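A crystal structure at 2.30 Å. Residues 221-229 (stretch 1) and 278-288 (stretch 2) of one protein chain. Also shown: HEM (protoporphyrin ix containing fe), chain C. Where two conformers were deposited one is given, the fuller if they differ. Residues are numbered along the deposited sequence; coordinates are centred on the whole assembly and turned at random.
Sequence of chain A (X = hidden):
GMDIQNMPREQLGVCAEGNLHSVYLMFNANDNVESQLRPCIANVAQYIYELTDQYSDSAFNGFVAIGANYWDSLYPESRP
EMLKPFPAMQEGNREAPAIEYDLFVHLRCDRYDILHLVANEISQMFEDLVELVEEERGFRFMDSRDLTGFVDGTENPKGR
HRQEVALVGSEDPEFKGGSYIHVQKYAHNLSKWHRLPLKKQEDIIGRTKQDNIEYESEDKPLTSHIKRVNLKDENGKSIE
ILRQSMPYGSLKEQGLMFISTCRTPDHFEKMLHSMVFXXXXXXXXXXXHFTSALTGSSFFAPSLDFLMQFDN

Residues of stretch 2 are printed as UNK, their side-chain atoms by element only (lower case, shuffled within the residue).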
# COMPACT_ATOMS: atom_id res chain seq x y z
N PRO A 221 14.88 -4.30 -32.57
CA PRO A 221 16.29 -3.96 -32.36
C PRO A 221 16.98 -4.96 -31.45
O PRO A 221 16.36 -5.47 -30.51
CB PRO A 221 16.25 -2.57 -31.71
CG PRO A 221 14.82 -2.12 -31.74
CD PRO A 221 13.98 -3.33 -31.92
N LEU A 222 18.24 -5.24 -31.73
CA LEU A 222 19.00 -6.23 -30.97
C LEU A 222 19.17 -5.85 -29.49
O LEU A 222 19.48 -6.70 -28.66
CB LEU A 222 20.36 -6.50 -31.63
CG LEU A 222 20.34 -7.57 -32.74
CD1 LEU A 222 19.25 -7.32 -33.79
CD2 LEU A 222 21.71 -7.68 -33.41
N THR A 223 18.96 -4.57 -29.18
CA THR A 223 18.99 -4.06 -27.80
C THR A 223 17.64 -3.97 -27.12
O THR A 223 17.53 -3.37 -26.05
CB THR A 223 19.57 -2.63 -27.79
OG1 THR A 223 18.83 -1.83 -28.72
CG2 THR A 223 21.05 -2.64 -28.16
N SER A 224 16.60 -4.56 -27.71
CA SER A 224 15.25 -4.42 -27.14
C SER A 224 14.96 -5.53 -26.13
O SER A 224 15.43 -6.66 -26.31
CB SER A 224 14.19 -4.45 -28.24
OG SER A 224 14.24 -5.68 -28.93
N HIS A 225 14.20 -5.21 -25.08
CA HIS A 225 13.89 -6.18 -24.02
C HIS A 225 13.44 -7.55 -24.53
O HIS A 225 13.94 -8.56 -24.07
CB HIS A 225 12.81 -5.63 -23.06
CG HIS A 225 12.65 -6.45 -21.82
ND1 HIS A 225 13.72 -6.99 -21.14
CD2 HIS A 225 11.54 -6.82 -21.14
CE1 HIS A 225 13.27 -7.66 -20.09
NE2 HIS A 225 11.95 -7.57 -20.06
N ILE A 226 12.50 -7.56 -25.48
CA ILE A 226 11.86 -8.80 -25.99
C ILE A 226 12.77 -9.61 -26.92
O ILE A 226 12.59 -10.83 -27.10
CB ILE A 226 10.56 -8.45 -26.80
CG1 ILE A 226 9.62 -7.59 -25.98
CG2 ILE A 226 9.79 -9.65 -27.23
CD1 ILE A 226 9.46 -8.06 -24.59
N LYS A 227 13.74 -8.94 -27.53
CA LYS A 227 14.70 -9.62 -28.39
C LYS A 227 15.66 -10.36 -27.49
O LYS A 227 16.08 -11.48 -27.78
CB LYS A 227 15.45 -8.61 -29.27
CG LYS A 227 16.43 -9.22 -30.29
CD LYS A 227 15.76 -10.24 -31.18
CE LYS A 227 16.57 -10.51 -32.44
NZ LYS A 227 15.86 -11.43 -33.39
N ARG A 228 15.99 -9.72 -26.37
CA ARG A 228 17.03 -10.19 -25.45
C ARG A 228 16.57 -11.36 -24.59
O ARG A 228 17.37 -12.23 -24.24
CB ARG A 228 17.44 -9.03 -24.54
CG ARG A 228 18.18 -7.88 -25.23
CD ARG A 228 19.63 -8.20 -25.46
NE ARG A 228 19.82 -8.94 -26.71
CZ ARG A 228 20.35 -10.15 -26.80
NH1 ARG A 228 20.78 -10.80 -25.73
NH2 ARG A 228 20.46 -10.72 -27.98
N VAL A 229 15.31 -11.37 -24.23
CA VAL A 229 14.77 -12.40 -23.33
C VAL A 229 13.89 -13.46 -24.01
O VAL A 229 13.28 -14.29 -23.33
CB VAL A 229 13.92 -11.76 -22.19
CG1 VAL A 229 14.74 -10.78 -21.38
CG2 VAL A 229 12.70 -11.09 -22.77
N UNK A 278 24.31 -9.18 -22.83
CA UNK A 278 23.90 -8.99 -24.21
C UNK A 278 24.23 -10.16 -25.11
O UNK A 278 24.61 -11.24 -24.66
N UNK A 279 24.08 -9.92 -26.41
CA UNK A 279 24.11 -10.99 -27.40
C UNK A 279 25.46 -11.53 -27.78
O UNK A 279 25.52 -12.58 -28.42
c UNK A 279 23.39 -10.54 -28.67
c UNK A 279 24.15 -9.52 -29.45
o UNK A 279 23.68 -9.19 -30.56
o UNK A 279 25.21 -9.03 -28.98
N UNK A 280 26.55 -10.86 -27.43
CA UNK A 280 27.90 -11.29 -27.91
C UNK A 280 28.59 -10.31 -28.86
O UNK A 280 29.83 -10.27 -28.93
N UNK A 281 27.80 -9.53 -29.60
CA UNK A 281 28.30 -8.33 -30.27
C UNK A 281 27.93 -7.13 -29.42
O UNK A 281 27.74 -6.04 -29.94
c UNK A 281 27.70 -8.18 -31.66
N UNK A 282 27.83 -7.33 -28.11
CA UNK A 282 27.64 -6.24 -27.18
C UNK A 282 26.33 -5.50 -27.37
O UNK A 282 26.30 -4.29 -27.21
N UNK A 283 25.27 -6.23 -27.72
CA UNK A 283 23.92 -5.69 -27.74
C UNK A 283 23.19 -6.13 -26.48
O UNK A 283 22.66 -7.24 -26.41
o UNK A 283 23.71 -4.41 -30.48
c UNK A 283 23.75 -5.61 -30.24
c UNK A 283 23.16 -6.15 -28.97
n UNK A 283 24.31 -6.49 -31.06
N UNK A 284 23.18 -5.27 -25.47
CA UNK A 284 22.51 -5.59 -24.21
C UNK A 284 21.11 -5.00 -24.21
O UNK A 284 20.67 -4.44 -25.22
n UNK A 284 23.26 -1.46 -22.56
c UNK A 284 22.64 -2.67 -22.43
c UNK A 284 23.49 -3.62 -22.91
c UNK A 284 24.45 -1.65 -23.10
c UNK A 284 23.36 -5.11 -23.02
n UNK A 284 24.62 -2.94 -23.31
N UNK A 285 20.42 -5.13 -23.08
CA UNK A 285 19.03 -4.71 -22.93
C UNK A 285 18.96 -3.27 -22.45
O UNK A 285 19.24 -2.95 -21.29
c UNK A 285 18.33 -5.65 -21.93
o UNK A 285 16.40 -4.28 -22.21
o UNK A 285 16.19 -6.07 -21.01
c UNK A 285 16.87 -5.30 -21.70
N UNK A 286 18.58 -2.38 -23.36
CA UNK A 286 18.55 -0.96 -23.02
C UNK A 286 17.49 -0.56 -22.01
O UNK A 286 17.50 0.58 -21.55
c UNK A 286 18.44 -0.13 -24.28
c UNK A 286 19.73 -0.01 -25.03
c UNK A 286 20.83 -0.80 -25.02
c UNK A 286 21.21 0.85 -26.41
n UNK A 286 21.74 -0.24 -25.90
n UNK A 286 20.00 1.01 -25.90
N UNK A 287 16.59 -1.48 -21.66
CA UNK A 287 15.58 -1.23 -20.63
C UNK A 287 16.30 -1.03 -19.31
O UNK A 287 15.84 -0.27 -18.44
c UNK A 287 13.45 -2.27 -19.48
c UNK A 287 12.47 -3.46 -19.57
c UNK A 287 12.68 -0.97 -19.63
c UNK A 287 14.58 -2.40 -20.52
N UNK A 288 17.44 -1.71 -19.20
CA UNK A 288 18.24 -1.65 -17.99
C UNK A 288 18.85 -0.26 -17.76
O UNK A 288 19.35 0.03 -16.66
c UNK A 288 18.83 -4.13 -18.02
se UNK A 288 20.20 -5.42 -17.50
c UNK A 288 19.35 -2.70 -18.02
c UNK A 288 20.47 -4.92 -15.62
CHA HEM C . 8.48 -9.56 -21.81
CHB HEM C . 8.69 -5.71 -18.92
CHC HEM C . 12.23 -7.72 -16.39
CHD HEM C . 11.67 -11.77 -18.89
C1A HEM C . 8.26 -8.32 -21.26
C2A HEM C . 7.33 -7.34 -21.78
C3A HEM C . 7.40 -6.27 -20.96
C4A HEM C . 8.36 -6.56 -19.93
CMA HEM C . 6.63 -4.95 -21.07
CAA HEM C . 6.45 -7.51 -23.04
CBA HEM C . 5.07 -8.11 -22.70
CGA HEM C . 5.16 -9.60 -22.46
O1A HEM C . 5.06 -10.05 -21.28
O2A HEM C . 5.33 -10.36 -23.46
C1B HEM C . 9.68 -5.92 -18.00
C2B HEM C . 10.08 -4.97 -16.99
C3B HEM C . 11.07 -5.53 -16.29
C4B HEM C . 11.30 -6.84 -16.84
CMB HEM C . 9.43 -3.57 -16.83
CAB HEM C . 11.87 -4.98 -15.10
CBB HEM C . 12.17 -3.69 -15.01
C1C HEM C . 12.39 -8.98 -16.87
C2C HEM C . 13.39 -9.90 -16.41
C3C HEM C . 13.24 -11.03 -17.10
C4C HEM C . 12.13 -10.84 -18.01
CMC HEM C . 14.41 -9.54 -15.31
CAC HEM C . 14.06 -12.34 -17.00
CBC HEM C . 15.10 -12.52 -16.18
C1D HEM C . 10.75 -11.57 -19.89
C2D HEM C . 10.29 -12.59 -20.79
C3D HEM C . 9.30 -11.90 -21.70
C4D HEM C . 9.26 -10.53 -21.25
CMD HEM C . 10.73 -14.07 -20.81
CAD HEM C . 8.49 -12.50 -22.86
CBD HEM C . 9.25 -12.21 -24.15
CGD HEM C . 8.72 -13.00 -25.32
O1D HEM C . 8.03 -12.39 -26.20
O2D HEM C . 8.98 -14.23 -25.37
NA HEM C . 8.87 -7.83 -20.13
NB HEM C . 10.44 -7.06 -17.88
NC HEM C . 11.62 -9.57 -17.85
ND HEM C . 10.13 -10.37 -20.19
FE HEM C . 10.40 -8.61 -19.14

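Position 278 has no side-chain atoms. Its phi is positive, and a CB here would sit 2.5 Å from the backbone O of position 283. The carbonyl C lies 3.6 Å from Arg228 NH1. This is Gly278.

Position 279 carries two carbons, the second bearing two oxygens. Its CB packs over one face of the Arg228 guanidinium, 3.0 Å from Arg228 NH2. That is a carboxylate on a single CB, so the residue is Asp279. Asp279 OD2 is 4.4 Å from Arg228 NH2 but well out of the guanidinium plane. No N-H points at it, so the two charges are merely near each other.

Position 280 has no side-chain atoms and touches nothing on stretch 1. With phi 114° and psi -28°, a CB would jam against the carbonyl O of Asp279. It is Gly280.

Position 281 has one side-chain carbon, exposed and out of contact with stretch 1. It is Ala281. Its N donates to Asp279 OD1 at 2.7 Å.

Position 282 again has no side-chain atoms, its phi is positive, and it makes no contact with stretch 1. It is Gly282.

Position 283 has two carbons, the second carrying one oxygen and one nitrogen. The nitrogen is 3.7 Å from Leu222 CD2. This carboxamide is Asn283. Asn283 ND2 donates to Asp279 OD2 at 2.8 Å. Asn283 N donates to Asp279 OD1 at 3.1 Å, so the aspartate braces the loop.

Position 284 has one carbon and then a five-membered ring of three carbons and two nitrogens, an imidazole. The CA-to-CB bond points away from stretch 1, and the contact is made by the backbone: its O receives a CA-H...O contact from Thr223 CA at 3.1 Å. It is His284.

Position 285 has two carbons, the second with two oxygens. One oxygen is 2.6 Å from His225 ND1. The residue is Asp285. His225 ND1 donates to Asp285 OD2, which lies near the plane of the ring. Asp285 OD1 accepts from the N of position 287 at 2.9 Å.

Position 286 has one carbon and an imidazole ring. Thr223 CB lies over the ring face, 3.7 Å from its centroid. It is His286. Its backbone N donates to Thr223 O at 3.1 Å, nearly straight at 172°.

Position 287 has four carbons, forked at the second. A terminal carbon lies over one face of the His225 ring, 3.7 Å from His225 CG. It is Leu287. Leu287 CD2 is also 3.8 Å from HEM C2B.

Position 288 has two carbons, a selenium and one more carbon, unbranched. It does not touch stretch 1. It is Met288, modelled as selenomethionine.

On stretch 1, Thr223 and Arg228 bury the most surface; His225, whose NE2 binds HEM FE at 2.1 Å, is held beside them. Asp285 holds the other ring nitrogen, and Leu287 packs on a ring face. Thr223 joins the two backbones through His286. Arg228 NE donates to Leu222 O at 3.0 Å within stretch 1, while its guanidinium packs against Asp279 and Asn283.

Stretch 2, residues 278-288: GDGAGNHDHLM
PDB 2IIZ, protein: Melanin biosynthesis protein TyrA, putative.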